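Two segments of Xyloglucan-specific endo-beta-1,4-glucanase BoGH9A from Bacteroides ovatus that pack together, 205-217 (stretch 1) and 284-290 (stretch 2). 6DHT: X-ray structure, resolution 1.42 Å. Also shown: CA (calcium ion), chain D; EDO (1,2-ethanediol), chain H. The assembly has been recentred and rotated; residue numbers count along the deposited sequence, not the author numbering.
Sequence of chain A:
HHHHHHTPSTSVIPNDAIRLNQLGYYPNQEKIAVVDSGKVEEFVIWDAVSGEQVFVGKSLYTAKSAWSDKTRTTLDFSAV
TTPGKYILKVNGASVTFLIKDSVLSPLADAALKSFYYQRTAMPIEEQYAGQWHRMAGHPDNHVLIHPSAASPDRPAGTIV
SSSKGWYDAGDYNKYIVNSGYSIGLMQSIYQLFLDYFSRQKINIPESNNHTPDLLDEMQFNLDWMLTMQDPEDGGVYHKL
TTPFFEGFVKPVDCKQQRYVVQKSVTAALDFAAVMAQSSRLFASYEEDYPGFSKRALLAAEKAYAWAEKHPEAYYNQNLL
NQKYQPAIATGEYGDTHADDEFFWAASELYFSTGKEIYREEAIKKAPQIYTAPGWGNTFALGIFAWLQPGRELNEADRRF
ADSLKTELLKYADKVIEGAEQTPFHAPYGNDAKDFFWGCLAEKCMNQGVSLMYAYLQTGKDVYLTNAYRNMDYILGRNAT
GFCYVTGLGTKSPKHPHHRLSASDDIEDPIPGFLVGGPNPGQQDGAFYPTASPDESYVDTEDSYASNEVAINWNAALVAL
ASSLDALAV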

ATOM      1  N   PRO A 205       4.782  10.281  17.625  1.00 18.96           N
ATOM      2  CA  PRO A 205       5.062  10.294  19.065  1.00 20.59           C
ATOM      3  C   PRO A 205       6.166   9.311  19.465  1.00 24.50           C
ATOM      4  O   PRO A 205       6.865   9.533  20.464  1.00 22.81           O
ATOM      5  N   GLU A 206       6.345   8.266  18.664  1.00 17.29           N
ATOM      6  CA  GLU A 206       7.283   7.196  18.981  1.00 17.40           C
ATOM      7  C   GLU A 206       8.647   7.398  18.303  1.00 19.30           C
ATOM      8  O   GLU A 206       9.477   6.478  18.292  1.00 18.06           O
ATOM      9  N   SER A 207       8.885   8.583  17.752  1.00 18.61           N
ATOM     10  CA  SER A 207      10.123   8.830  17.015  1.00 18.56           C
ATOM     11  C   SER A 207      11.374   8.887  17.891  1.00 21.49           C
ATOM     12  O   SER A 207      12.478   8.791  17.371  1.00 23.73           O
ATOM     13  N   ASN A 208      11.211   9.019  19.204  1.00 20.70           N
ATOM     14  CA  ASN A 208      12.393   9.111  20.077  1.00 26.13           C
ATOM     15  C   ASN A 208      12.617   7.883  20.947  1.00 28.41           C
ATOM     16  O   ASN A 208      13.433   7.920  21.869  1.00 30.92           O
ATOM     17  N   ASN A 209      11.940   6.785  20.636  1.00 23.53           N
ATOM     18  CA  ASN A 209      12.179   5.541  21.353  1.00 20.59           C
ATOM     19  C   ASN A 209      13.274   4.727  20.659  1.00 19.84           C
ATOM     20  O   ASN A 209      13.981   5.253  19.812  1.00 24.30           O
ATOM     21  N   HIS A 210      13.381   3.445  20.994  1.00 21.49           N
ATOM     22  CA  HIS A 210      14.450   2.595  20.468  1.00 21.39           C
ATOM     23  C   HIS A 210      14.007   1.646  19.359  1.00 21.06           C
ATOM     24  O   HIS A 210      14.710   0.687  19.025  1.00 24.08           O
ATOM     25  N   THR A 211      12.838   1.929  18.776  1.00 19.92           N
ATOM     26  CA  THR A 211      12.214   1.025  17.819  1.00 17.98           C
ATOM     27  C   THR A 211      12.071   1.765  16.483  1.00 16.47           C
ATOM     28  O   THR A 211      11.749   2.952  16.481  1.00 17.09           O
ATOM     29  N   PRO A 212      12.358   1.080  15.364  1.00 15.85           N
ATOM     30  CA  PRO A 212      12.089   1.727  14.066  1.00 15.65           C
ATOM     31  C   PRO A 212      10.648   2.208  13.953  1.00 14.92           C
ATOM     32  O   PRO A 212       9.694   1.505  14.307  1.00 15.06           O
ATOM     33  N   ASP A 213      10.522   3.430  13.473  1.00 13.91           N
ATOM     34  CA  ASP A 213       9.235   4.118  13.415  1.00 14.07           C
ATOM     35  C   ASP A 213       8.193   3.354  12.592  1.00 13.49           C
ATOM     36  O   ASP A 213       7.023   3.377  12.956  1.00 12.94           O
ATOM     37  N   LEU A 214       8.595   2.689  11.505  1.00 13.91           N
ATOM     38  CA  LEU A 214       7.652   1.847  10.769  1.00 12.54           C
ATOM     39  C   LEU A 214       7.034   0.811  11.694  1.00 11.44           C
ATOM     40  O   LEU A 214       5.815   0.596  11.646  1.00 13.31           O
ATOM     41  N   LEU A 215       7.843   0.171  12.547  1.00 12.37           N
ATOM     42  CA  LEU A 215       7.311  -0.835  13.452  1.00 12.33           C
ATOM     43  C   LEU A 215       6.452  -0.209  14.543  1.00 12.93           C
ATOM     44  O   LEU A 215       5.439  -0.790  14.911  1.00 12.96           O
ATOM     45  N   ASP A 216       6.819   0.970  15.043  1.00 12.86           N
ATOM     46  CA  ASP A 216       5.915   1.671  15.972  1.00 12.96           C
ATOM     47  C   ASP A 216       4.535   1.846  15.366  1.00 14.97           C
ATOM     48  O   ASP A 216       3.492   1.622  16.016  1.00 16.29           O
ATOM     49  N   GLU A 217       4.511   2.288  14.118  1.00 13.79           N
ATOM     50  CA  GLU A 217       3.236   2.525  13.470  1.00 13.52           C
ATOM     51  C   GLU A 217       2.437   1.232  13.309  1.00 13.87           C
ATOM     52  O   GLU A 217       1.245   1.194  13.635  1.00 14.34           O
ATOM     53  N   SER A 284      13.515  -8.154  18.919  1.00 20.61           N
ATOM     54  CA  SER A 284      14.566  -7.248  19.363  1.00 21.14           C
ATOM     55  C   SER A 284      14.090  -6.030  20.135  1.00 20.35           C
ATOM     56  O   SER A 284      14.926  -5.261  20.614  1.00 25.15           O
ATOM     57  N   TYR A 285      12.775  -5.828  20.252  1.00 18.62           N
ATOM     58  CA  TYR A 285      12.247  -4.582  20.805  1.00 19.34           C
ATOM     59  C   TYR A 285      11.389  -4.818  22.045  1.00 23.00           C
ATOM     60  O   TYR A 285      10.328  -4.226  22.232  1.00 23.35           O
ATOM     61  N   GLU A 286      11.907  -5.677  22.917  1.00 22.42           N
ATOM     62  CA  GLU A 286      11.273  -5.949  24.186  1.00 22.35           C
ATOM     63  C   GLU A 286      11.278  -4.713  25.079  1.00 19.50           C
ATOM     64  O   GLU A 286      10.393  -4.554  25.921  1.00 23.95           O
ATOM     65  N   GLU A 287      12.239  -3.822  24.881  1.00 21.15           N
ATOM     66  CA  GLU A 287      12.302  -2.602  25.671  1.00 23.21           C
ATOM     67  C   GLU A 287      11.061  -1.747  25.500  1.00 26.43           C
ATOM     68  O   GLU A 287      10.440  -1.322  26.472  1.00 27.21           O
ATOM     69  N   ASP A 288      10.681  -1.505  24.251  1.00 21.61           N
ATOM     70  CA  ASP A 288       9.540  -0.651  23.974  1.00 21.49           C
ATOM     71  C   ASP A 288       8.241  -1.436  23.869  1.00 18.07           C
ATOM     72  O   ASP A 288       7.161  -0.894  24.093  1.00 22.32           O
ATOM     73  N   TYR A 289       8.339  -2.708  23.511  1.00 18.25           N
ATOM     74  CA  TYR A 289       7.155  -3.558  23.377  1.00 20.34           C
ATOM     75  C   TYR A 289       7.280  -4.857  24.169  1.00 23.37           C
ATOM     76  O   TYR A 289       7.292  -5.949  23.610  1.00 21.84           O
ATOM     77  N   PRO A 290       7.335  -4.727  25.502  1.00 23.92           N
ATOM     78  CA  PRO A 290       7.592  -5.906  26.338  1.00 24.72           C
ATOM     79  C   PRO A 290       6.506  -6.961  26.208  1.00 21.51           C
ATOM     80  O   PRO A 290       5.323  -6.653  26.331  1.00 23.25           O
TER

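Three direct hydrogen bonds join the stretches, and all three end on aspartate carboxylates. Tyr 289 OH donates to Asp 216 OD1 at 2.6 Å; the tyrosine (chi1 -62°, m) points toward stretch 1, whereas the CA-to-CB bond of Asp 216 (m) points sideways and the carboxylate end comes nearer. Asp 288 (chi1 -71°, m) points toward stretch 1 and accepts twice through one oxygen: Thr 211 OG1 lies 2.7 Å from Asp 288 OD2, and His 210 N lies 2.8 Å from Asp 288 OD2 with an N-H...O angle of 140°. Thr 211 N, at 3.3 Å from Asp 288 OD2, fails on angle; it donates instead to Asn 209 OD1 at 2.9 Å and 161°.

On the stretch 1 side of this network, the calcium ion is bound by Glu 206 O, Asn 209 OD1, Thr 211 O, Asp 213 OD1, Asp 216 OD2 and water 1, all at 2.3 to 2.4 Å. Asp 216 therefore holds the ion with OD2 while OD1 accepts from Tyr 289 OH. Asn 209 ND2 (chi1 70°, p) also donates to Asp 216 OD1, at 2.9 Å and 171°.

Two waters extend the contact. Water 2 donates to Asp 288 OD1 (2.7 Å) and hydrogen-bonds His 210 ND1 (2.8 Å); water 3 donates to Tyr 289 OH and to Asp 216 O, each at 2.7 Å.

Packing centres on Tyr 285 (chi1 -55°, m), which points toward stretch 1. Thr 211 CG2 sits over its ring face, 4.2 Å from the centroid and 21° off the normal, a CH-pi contact. Pro 212 CD approaches Tyr 285 CZ to 3.4 Å, and Leu 215 CD1 approaches Tyr 285 CE2 to 3.7 Å, both obliquely. Farther out, extended Glu 287 (t, t) places OE1 over one face of the His 210 ring, 3.5 Å from His 210 CG.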

ATOM      1  CB  PRO A 205       3.709   9.937  19.684  1.00 24.66           C
ATOM      2  CG  PRO A 205       2.722  10.437  18.687  1.00 19.71           C
ATOM      3  CD  PRO A 205       3.345  10.155  17.355  1.00 18.19           C
ATOM      4  CB  GLU A 206       6.686   5.828  18.615  1.00 19.32           C
ATOM      5  CG  GLU A 206       5.296   5.554  19.241  1.00 18.05           C
ATOM      6  CD  GLU A 206       4.122   6.243  18.534  1.00 20.89           C
ATOM      7  OE1 GLU A 206       4.299   6.829  17.439  1.00 20.84           O
ATOM      8  OE2 GLU A 206       2.990   6.181  19.095  1.00 23.28           O
ATOM      9  CB  SER A 207      10.053  10.098  16.168  1.00 20.82           C
ATOM     10  OG  SER A 207       9.201   9.908  15.038  1.00 19.31           O
ATOM     11  CB  ASN A 208      12.342  10.389  20.917  1.00 25.64           C
ATOM     12  CG  ASN A 208      12.485  11.645  20.065  1.00 38.49           C
ATOM     13  OD1 ASN A 208      11.714  12.592  20.205  1.00 48.46           O
ATOM     14  ND2 ASN A 208      13.457  11.643  19.156  1.00 42.80           N
ATOM     15  CB  ASN A 209      10.887   4.747  21.548  1.00 24.12           C
ATOM     16  CG  ASN A 209      10.339   4.155  20.262  1.00 22.12           C
ATOM     17  OD1 ASN A 209      11.002   4.125  19.213  1.00 18.82           O
ATOM     18  ND2 ASN A 209       9.120   3.656  20.354  1.00 20.71           N
ATOM     19  CB  HIS A 210      15.083   1.780  21.611  1.00 28.18           C
ATOM     20  CG  HIS A 210      15.928   2.598  22.534  1.00 34.17           C
ATOM     21  ND1 HIS A 210      15.402   3.566  23.362  1.00 42.86           N
ATOM     22  CD2 HIS A 210      17.264   2.604  22.749  1.00 43.28           C
ATOM     23  CE1 HIS A 210      16.379   4.133  24.048  1.00 42.50           C
ATOM     24  NE2 HIS A 210      17.518   3.565  23.696  1.00 50.88           N
ATOM     25  CB  THR A 211      10.852   0.587  18.312  1.00 17.65           C
ATOM     26  OG1 THR A 211      11.006  -0.040  19.604  1.00 18.45           O
ATOM     27  CG2 THR A 211      10.249  -0.439  17.372  1.00 19.60           C
ATOM     28  CB  PRO A 212      12.370   0.610  13.051  1.00 16.08           C
ATOM     29  CG  PRO A 212      13.413  -0.265  13.756  1.00 16.09           C
ATOM     30  CD  PRO A 212      12.929  -0.269  15.190  1.00 18.50           C
ATOM     31  CB  ASP A 213       9.375   5.545  12.887  1.00 13.85           C
ATOM     32  CG  ASP A 213       9.931   6.524  13.904  1.00 16.97           C
ATOM     33  OD1 ASP A 213      10.279   6.104  15.032  1.00 15.98           O
ATOM     34  OD2 ASP A 213      10.051   7.714  13.559  1.00 18.52           O
ATOM     35  CB  LEU A 214       8.277   1.186   9.547  1.00 12.53           C
ATOM     36  CG  LEU A 214       7.332   0.313   8.713  1.00 13.54           C
ATOM     37  CD1 LEU A 214       7.776   0.390   7.249  1.00 16.71           C
ATOM     38  CD2 LEU A 214       7.267  -1.106   9.170  1.00 14.83           C
ATOM     39  CB  LEU A 215       8.435  -1.630  14.095  1.00 12.78           C
ATOM     40  CG  LEU A 215       9.235  -2.531  13.161  1.00 12.59           C
ATOM     41  CD1 LEU A 215      10.246  -3.374  13.969  1.00 15.42           C
ATOM     42  CD2 LEU A 215       8.356  -3.433  12.293  1.00 14.34           C
ATOM     43  CB  ASP A 216       6.429   3.037  16.378  1.00 13.05           C
ATOM     44  CG  ASP A 216       7.703   2.976  17.211  1.00 16.18           C
ATOM     45  OD1 ASP A 216       7.753   2.234  18.223  1.00 16.28           O
ATOM     46  OD2 ASP A 216       8.637   3.699  16.835  1.00 15.21           O
ATOM     47  CB  GLU A 217       3.408   3.225  12.117  1.00 12.75           C
ATOM     48  CG  GLU A 217       2.080   3.760  11.550  1.00 13.05           C
ATOM     49  CD  GLU A 217       1.442   4.792  12.475  1.00 14.37           C
ATOM     50  OE1 GLU A 217       2.138   5.770  12.842  1.00 15.40           O
ATOM     51  OE2 GLU A 217       0.263   4.599  12.881  1.00 15.36           O
ATOM     52  CB  SER A 284      15.377  -6.751  18.158  1.00 28.30           C
ATOM     53  OG  SER A 284      16.045  -7.831  17.538  1.00 40.69           O
ATOM     54  CB  TYR A 285      11.511  -3.792  19.679  1.00 17.29           C
ATOM     55  CG  TYR A 285      12.427  -3.566  18.495  1.00 18.92           C
ATOM     56  CD1 TYR A 285      13.492  -2.680  18.584  1.00 17.74           C
ATOM     57  CD2 TYR A 285      12.253  -4.270  17.305  1.00 17.58           C
ATOM     58  CE1 TYR A 285      14.358  -2.492  17.532  1.00 17.72           C
ATOM     59  CE2 TYR A 285      13.119  -4.090  16.237  1.00 18.11           C
ATOM     60  CZ  TYR A 285      14.163  -3.198  16.355  1.00 19.19           C
ATOM     61  OH  TYR A 285      15.043  -3.000  15.317  1.00 21.33           O
ATOM     62  CB  GLU A 286      11.992  -7.103  24.880  1.00 26.07           C
ATOM     63  CG  GLU A 286      11.703  -8.445  24.244  1.00 30.32           C
ATOM     64  CD  GLU A 286      10.271  -8.918  24.486  1.00 36.83           C
ATOM     65  OE1 GLU A 286       9.679  -8.554  25.539  1.00 28.73           O
ATOM     66  OE2 GLU A 286       9.743  -9.661  23.619  1.00 30.72           O
ATOM     67  CB  GLU A 287      13.555  -1.796  25.326  1.00 24.12           C
ATOM     68  CG  GLU A 287      13.633  -0.459  26.037  1.00 25.22           C
ATOM     69  CD  GLU A 287      14.922   0.299  25.748  1.00 38.17           C
ATOM     70  OE1 GLU A 287      15.645  -0.073  24.799  1.00 38.62           O
ATOM     71  OE2 GLU A 287      15.212   1.267  26.480  1.00 44.65           O
ATOM     72  CB  ASP A 288       9.799   0.113  22.668  1.00 20.34           C
ATOM     73  CG  ASP A 288      10.864   1.192  22.813  1.00 24.12           C
ATOM     74  OD1 ASP A 288      11.040   1.761  23.919  1.00 26.80           O
ATOM     75  OD2 ASP A 288      11.561   1.473  21.819  1.00 22.67           O
ATOM     76  CB  TYR A 289       6.843  -3.792  21.885  1.00 19.40           C
ATOM     77  CG  TYR A 289       6.539  -2.482  21.194  1.00 17.87           C
ATOM     78  CD1 TYR A 289       5.284  -1.904  21.286  1.00 19.93           C
ATOM     79  CD2 TYR A 289       7.529  -1.787  20.516  1.00 19.42           C
ATOM     80  CE1 TYR A 289       5.009  -0.690  20.715  1.00 17.03           C
ATOM     81  CE2 TYR A 289       7.257  -0.561  19.926  1.00 17.41           C
ATOM     82  CZ  TYR A 289       5.993  -0.020  20.030  1.00 16.38           C
ATOM     83  OH  TYR A 289       5.681   1.200  19.466  1.00 17.40           O
ATOM     84  CB  PRO A 290       7.620  -5.323  27.757  1.00 27.68           C
ATOM     85  CG  PRO A 290       6.910  -4.025  27.671  1.00 26.36           C
ATOM     86  CD  PRO A 290       7.216  -3.497  26.301  1.00 23.12           C
TER
HETATM   87 CA    CA D 603      10.609   4.861  17.003  1.00 17.76          CA
HETATM   88  C1  EDO H 607      16.497   3.761  16.499  1.00 37.96           C
HETATM   89  O1  EDO H 607      15.263   4.070  17.155  1.00 46.55           O
HETATM   90  C2  EDO H 607      16.349   2.377  15.882  1.00 36.64           C
HETATM   91  O2  EDO H 607      15.315   2.451  14.902  1.00 38.42           O
HETATM   92  O   HOH W   1      12.733   5.879  17.191  1.00 22.17           O
HETATM   93  O   HOH W   2      12.802   3.833  24.223  1.00 32.12           O
HETATM   94  O   HOH W   3       3.152   1.880  18.700  1.00 20.64           O